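Local atomic coordinates of BugD (Bordetella pertussis Tohama I, PDB entry 2F5X), a protein that binds aspartic acid in the periplasm and probably acts as the solute receptor of a tripartite tricarboxylate transporter-type uptake system. Residues Y14-A26 against V67-H81. Sequence-based numbering, arbitrary orientation.
Sequences YPERPVNMVVPFA and VARAQPDGYSILLMH. With ASP (aspartic acid), chain D.
Tyr-75 lies between Arg-17, whose guanidinium stacks on one face with planes 23° apart, and Tyr-14, which approaches the opposite face obliquely. At the ring's edge Tyr-75 OH accepts from Glu-16 N (2.9 Å, 166° at the hydrogen). Asp-73 serves both stacked partners: OD1 takes Tyr-75 N in an Asx turn, while OD2 forms a long salt bridge with Arg-17 NH2 (3.6 Å), reinforced by two waters that each link the same two atoms. With CG anti to the backbone N (chi1 174°), the Tyr-14 ring extends along Gly-74 and its OH donates to Gly-74 O (2.7 Å) from above the carbonyl plane. Strands 19-23 and 76-81 run parallel, as neighbours in the sheet of one lobe of this periplasmic binding protein: Asn-20 N bonds to Tyr-75 O, Ile-77 N to Asn-20 O (2.8 Å), Val-22 N to Ile-77 O and Leu-79 N to Val-22 O. The Met-21 backbone bonds instead with Val-51 and Glu-53. A third water donates to Asn-20 OD1 and bonds Ser-76 OG. Near the end of strand 76-81, selenomethionine Met-80 touches Phe-25 CE2 through SE (3.6 Å), the aspartic acid CA sits over the Phe-25 ring, and His-81 NE2 donates to ligand OD2 (2.7 Å), with ND1 held by Gly-83 N.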
loop_
_atom_site.group_PDB
_atom_site.type_symbol
_atom_site.label_atom_id
_atom_site.label_comp_id
_atom_site.label_asym_id
_atom_site.label_seq_id
_atom_site.Cartn_x
_atom_site.Cartn_y
_atom_site.Cartn_z
ATOM N N TYR A 14 -18.101 6.555 23.863
ATOM C CA TYR A 14 -17.011 6.474 22.840
ATOM C C TYR A 14 -17.339 7.268 21.559
ATOM O O TYR A 14 -18.448 7.159 21.042
ATOM C CB TYR A 14 -16.721 5.006 22.479
ATOM C CG TYR A 14 -15.730 4.888 21.344
ATOM C CD1 TYR A 14 -14.360 4.860 21.590
ATOM C CD2 TYR A 14 -16.163 4.836 20.016
ATOM C CE1 TYR A 14 -13.445 4.783 20.547
ATOM C CE2 TYR A 14 -15.255 4.759 18.965
ATOM C CZ TYR A 14 -13.903 4.729 19.240
ATOM O OH TYR A 14 -13.013 4.654 18.201
ATOM N N PRO A 15 -16.391 8.039 21.017
ATOM C CA PRO A 15 -15.085 8.314 21.629
ATOM C C PRO A 15 -15.120 9.563 22.506
ATOM O O PRO A 15 -15.777 10.554 22.159
ATOM C CB PRO A 15 -14.189 8.558 20.411
ATOM C CG PRO A 15 -15.113 9.150 19.381
ATOM C CD PRO A 15 -16.515 8.672 19.691
ATOM N N GLU A 16 -14.413 9.513 23.626
ATOM C CA GLU A 16 -14.399 10.638 24.559
ATOM C C GLU A 16 -13.070 11.385 24.533
ATOM O O GLU A 16 -12.885 12.370 25.256
ATOM C CB GLU A 16 -14.765 10.180 25.975
ATOM C CG GLU A 16 -13.832 9.146 26.589
ATOM C CD GLU A 16 -14.331 8.631 27.929
ATOM O OE1 GLU A 16 -15.492 8.165 28.010
ATOM O OE2 GLU A 16 -13.558 8.691 28.910
ATOM N N ARG A 17 -12.157 10.907 23.687
ATOM C CA ARG A 17 -10.871 11.547 23.435
ATOM C C ARG A 17 -10.407 11.145 22.025
ATOM O O ARG A 17 -10.997 10.246 21.414
ATOM C CB ARG A 17 -9.836 11.154 24.506
ATOM C CG ARG A 17 -9.437 9.688 24.513
ATOM C CD ARG A 17 -8.655 9.268 25.746
ATOM N NE ARG A 17 -8.139 7.903 25.632
ATOM C CZ ARG A 17 -8.614 6.858 26.304
ATOM N NH1 ARG A 17 -9.630 6.999 27.145
ATOM N NH2 ARG A 17 -8.073 5.661 26.129
ATOM N N PRO A 18 -9.383 11.810 21.491
ATOM C CA PRO A 18 -8.903 11.492 20.138
ATOM C C PRO A 18 -8.548 10.015 19.920
ATOM O O PRO A 18 -8.097 9.322 20.839
ATOM C CB PRO A 18 -7.670 12.387 19.991
ATOM C CG PRO A 18 -7.985 13.557 20.879
ATOM C CD PRO A 18 -8.626 12.932 22.086
ATOM N N VAL A 19 -8.786 9.557 18.696
ATOM C CA VAL A 19 -8.495 8.183 18.280
ATOM C C VAL A 19 -7.190 8.181 17.501
ATOM O O VAL A 19 -7.031 8.950 16.546
ATOM C CB VAL A 19 -9.629 7.626 17.398
ATOM C CG1 VAL A 19 -9.270 6.248 16.822
ATOM C CG2 VAL A 19 -10.931 7.548 18.188
ATOM N N ASN A 20 -6.263 7.318 17.910
ATOM C CA ASN A 20 -4.987 7.175 17.202
ATOM C C ASN A 20 -5.107 6.192 16.063
ATOM O O ASN A 20 -5.549 5.055 16.268
ATOM C CB ASN A 20 -3.883 6.717 18.151
ATOM C CG ASN A 20 -3.607 7.723 19.262
ATOM O OD1 ASN A 20 -3.493 7.356 20.437
ATOM N ND2 ASN A 20 -3.496 8.994 18.896
HETATM N N MSE A 21 -4.714 6.642 14.871
HETATM C CA MSE A 21 -4.718 5.802 13.680
HETATM C C MSE A 21 -3.271 5.522 13.305
HETATM O O MSE A 21 -2.531 6.426 12.917
HETATM C CB MSE A 21 -5.453 6.500 12.535
HETATM C CG MSE A 21 -5.080 5.998 11.139
HETATM SE SE MSE A 21 -6.244 6.709 9.760
HETATM C CE MSE A 21 -7.558 5.758 10.356
ATOM N N VAL A 22 -2.865 4.268 13.447
ATOM C CA VAL A 22 -1.494 3.869 13.136
ATOM C C VAL A 22 -1.353 3.549 11.651
ATOM O O VAL A 22 -2.108 2.739 11.102
ATOM C CB VAL A 22 -1.068 2.650 14.000
ATOM C CG1 VAL A 22 0.315 2.088 13.578
ATOM C CG2 VAL A 22 -1.112 3.023 15.498
ATOM N N VAL A 23 -0.374 4.195 11.025
ATOM C CA VAL A 23 0.035 3.926 9.649
ATOM C C VAL A 23 1.427 3.293 9.748
ATOM O O VAL A 23 2.356 3.954 10.209
ATOM C CB VAL A 23 0.117 5.253 8.855
ATOM C CG1 VAL A 23 0.819 5.059 7.508
ATOM C CG2 VAL A 23 -1.274 5.823 8.653
ATOM N N PRO A 24 1.579 2.012 9.400
ATOM C CA PRO A 24 2.874 1.322 9.556
ATOM C C PRO A 24 4.005 1.721 8.596
ATOM O O PRO A 24 4.838 0.878 8.243
ATOM C CB PRO A 24 2.495 -0.150 9.352
ATOM C CG PRO A 24 0.999 -0.192 9.712
ATOM C CD PRO A 24 0.522 1.070 8.987
ATOM N N PHE A 25 4.051 2.994 8.208
ATOM C CA PHE A 25 5.062 3.497 7.276
ATOM C C PHE A 25 5.385 4.943 7.561
ATOM O O PHE A 25 4.619 5.644 8.229
ATOM C CB PHE A 25 4.568 3.378 5.829
ATOM C CG PHE A 25 4.354 1.959 5.390
ATOM C CD1 PHE A 25 5.441 1.152 5.047
ATOM C CD2 PHE A 25 3.079 1.423 5.342
ATOM C CE1 PHE A 25 5.252 -0.167 4.667
ATOM C CE2 PHE A 25 2.876 0.100 4.952
ATOM C CZ PHE A 25 3.964 -0.697 4.608
ATOM N N ALA A 26 6.520 5.387 7.026
ATOM C CA ALA A 26 6.989 6.750 7.218
ATOM C C ALA A 26 5.962 7.777 6.759
ATOM O O ALA A 26 5.245 7.571 5.774
ATOM C CB ALA A 26 8.306 6.943 6.468
ATOM N N VAL A 67 -0.711 -2.336 16.731
ATOM C CA VAL A 67 -2.156 -2.295 16.926
ATOM C C VAL A 67 -2.681 -3.647 17.406
ATOM O O VAL A 67 -3.566 -3.693 18.273
ATOM C CB VAL A 67 -2.916 -1.785 15.676
ATOM C CG1 VAL A 67 -4.423 -1.729 15.934
ATOM C CG2 VAL A 67 -2.420 -0.406 15.299
ATOM N N ALA A 68 -2.131 -4.747 16.890
ATOM C CA ALA A 68 -2.570 -6.068 17.364
ATOM C C ALA A 68 -2.422 -6.197 18.883
ATOM O O ALA A 68 -3.251 -6.837 19.535
ATOM C CB ALA A 68 -1.813 -7.195 16.658
ATOM N N ARG A 69 -1.376 -5.571 19.427
ATOM C CA ARG A 69 -1.053 -5.637 20.852
ATOM C C ARG A 69 -1.597 -4.461 21.683
ATOM O O ARG A 69 -1.378 -4.402 22.897
ATOM C CB ARG A 69 0.467 -5.741 21.030
ATOM C CG ARG A 69 1.075 -6.992 20.410
ATOM C CD ARG A 69 2.588 -7.091 20.564
ATOM N NE ARG A 69 2.970 -7.931 21.700
ATOM C CZ ARG A 69 3.788 -7.562 22.688
ATOM N NH1 ARG A 69 4.326 -6.345 22.709
ATOM N NH2 ARG A 69 4.061 -8.412 23.670
ATOM N N ALA A 70 -2.304 -3.536 21.041
ATOM C CA ALA A 70 -2.806 -2.341 21.719
ATOM C C ALA A 70 -4.073 -2.630 22.515
ATOM O O ALA A 70 -4.754 -3.617 22.264
ATOM C CB ALA A 70 -3.061 -1.232 20.721
ATOM N N GLN A 71 -4.396 -1.754 23.460
ATOM C CA GLN A 71 -5.629 -1.914 24.236
ATOM C C GLN A 71 -6.831 -1.919 23.286
ATOM O O GLN A 71 -6.932 -1.052 22.424
ATOM C CB GLN A 71 -5.770 -0.790 25.273
ATOM C CG GLN A 71 -4.714 -0.818 26.389
ATOM C CD GLN A 71 -4.820 -2.047 27.272
ATOM O OE1 GLN A 71 -5.920 -2.486 27.601
ATOM N NE2 GLN A 71 -3.675 -2.602 27.664
ATOM N N PRO A 72 -7.726 -2.902 23.433
ATOM C CA PRO A 72 -8.933 -2.995 22.600
ATOM C C PRO A 72 -10.049 -2.050 23.065
ATOM O O PRO A 72 -11.166 -2.494 23.359
ATOM C CB PRO A 72 -9.360 -4.456 22.772
ATOM C CG PRO A 72 -8.840 -4.854 24.119
ATOM C CD PRO A 72 -7.625 -4.022 24.389
ATOM N N ASP A 73 -9.753 -0.755 23.112
ATOM C CA ASP A 73 -10.729 0.225 23.581
ATOM C C ASP A 73 -11.273 1.148 22.493
ATOM O O ASP A 73 -12.130 1.996 22.772
ATOM C CB ASP A 73 -10.163 1.042 24.753
ATOM C CG ASP A 73 -8.845 1.716 24.427
ATOM O OD1 ASP A 73 -8.474 1.827 23.231
ATOM O OD2 ASP A 73 -8.115 2.186 25.326
ATOM N N GLY A 74 -10.773 0.991 21.267
ATOM C CA GLY A 74 -11.192 1.827 20.153
ATOM C C GLY A 74 -10.352 3.081 19.960
ATOM O O GLY A 74 -10.567 3.838 19.005
ATOM N N TYR A 75 -9.395 3.307 20.853
ATOM C CA TYR A 75 -8.535 4.490 20.747
ATOM C C TYR A 75 -7.226 4.226 20.002
ATOM O O TYR A 75 -6.439 5.140 19.777
ATOM C CB TYR A 75 -8.314 5.141 22.121
ATOM C CG TYR A 75 -9.621 5.626 22.710
ATOM C CD1 TYR A 75 -10.242 6.784 22.224
ATOM C CD2 TYR A 75 -10.262 4.907 23.713
ATOM C CE1 TYR A 75 -11.461 7.226 22.748
ATOM C CE2 TYR A 75 -11.478 5.335 24.242
ATOM C CZ TYR A 75 -12.070 6.493 23.756
ATOM O OH TYR A 75 -13.271 6.911 24.280
ATOM N N SER A 76 -7.019 2.972 19.606
ATOM C CA SER A 76 -5.934 2.614 18.698
ATOM C C SER A 76 -6.500 1.801 17.549
ATOM O O SER A 76 -7.042 0.711 17.753
ATOM C CB SER A 76 -4.852 1.806 19.413
ATOM O OG SER A 76 -4.336 2.526 20.515
ATOM N N ILE A 77 -6.382 2.342 16.344
ATOM C CA ILE A 77 -6.841 1.636 15.150
ATOM C C ILE A 77 -5.736 1.586 14.110
ATOM O O ILE A 77 -4.767 2.360 14.179
ATOM C CB ILE A 77 -8.153 2.250 14.583
ATOM C CG1 ILE A 77 -7.931 3.689 14.103
ATOM C CG2 ILE A 77 -9.258 2.182 15.630
ATOM C CD1 ILE A 77 -9.179 4.342 13.469
ATOM N N LEU A 78 -5.872 0.658 13.164
ATOM C CA LEU A 78 -4.841 0.430 12.164
ATOM C C LEU A 78 -5.358 0.802 10.787
ATOM O O LEU A 78 -6.449 0.390 10.413
ATOM C CB LEU A 78 -4.445 -1.052 12.171
ATOM C CG LEU A 78 -3.442 -1.510 11.111
ATOM C CD1 LEU A 78 -2.065 -0.920 11.415
ATOM C CD2 LEU A 78 -3.401 -3.039 11.063
ATOM N N LEU A 79 -4.579 1.585 10.042
ATOM C CA LEU A 79 -4.825 1.730 8.611
ATOM C C LEU A 79 -3.668 1.059 7.899
ATOM O O LEU A 79 -2.523 1.502 7.999
ATOM C CB LEU A 79 -4.956 3.195 8.173
ATOM C CG LEU A 79 -5.248 3.283 6.659
ATOM C CD1 LEU A 79 -6.739 2.982 6.325
ATOM C CD2 LEU A 79 -4.809 4.604 6.084
HETATM N N MSE A 80 -3.966 -0.029 7.204
HETATM C CA MSE A 80 -2.924 -0.821 6.566
HETATM C C MSE A 80 -3.426 -1.343 5.227
HETATM O O MSE A 80 -4.628 -1.487 5.024
HETATM C CB MSE A 80 -2.499 -1.970 7.503
HETATM C CG MSE A 80 -1.329 -2.850 7.011
HETATM SE SE MSE A 80 0.259 -1.861 6.435
HETATM C CE MSE A 80 1.230 -3.381 5.650
ATOM N N HIS A 81 -2.493 -1.631 4.328
ATOM C CA HIS A 81 -2.825 -2.067 2.982
ATOM C C HIS A 81 -2.622 -3.566 2.779
ATOM O O HIS A 81 -2.422 -4.303 3.754
ATOM C CB HIS A 81 -2.074 -1.220 1.947
ATOM C CG HIS A 81 -0.578 -1.301 2.034
ATOM N ND1 HIS A 81 0.109 -2.496 2.123
ATOM C CD2 HIS A 81 0.362 -0.328 1.998
ATOM C CE1 HIS A 81 1.408 -2.253 2.136
ATOM N NE2 HIS A 81 1.589 -0.944 2.063
HETATM N N ASP D . 2.327 2.035 1.466
HETATM C CA ASP D . 3.723 2.199 1.970
HETATM C C ASP D . 3.962 3.596 2.521
HETATM O O ASP D . 5.115 4.064 2.579
HETATM C CB ASP D . 4.728 1.900 0.866
HETATM C CG ASP D . 4.706 0.453 0.443
HETATM O OD1 ASP D . 5.324 0.143 -0.602
HETATM O OD2 ASP D . 4.099 -0.433 1.099
HETATM O OXT ASP D . 2.988 4.246 2.901
HETATM O O HOH W 1 -5.888 3.868 25.202
HETATM O O HOH W 2 -9.897 3.343 27.265
HETATM O O HOH W 3 -4.548 5.138 22.223
#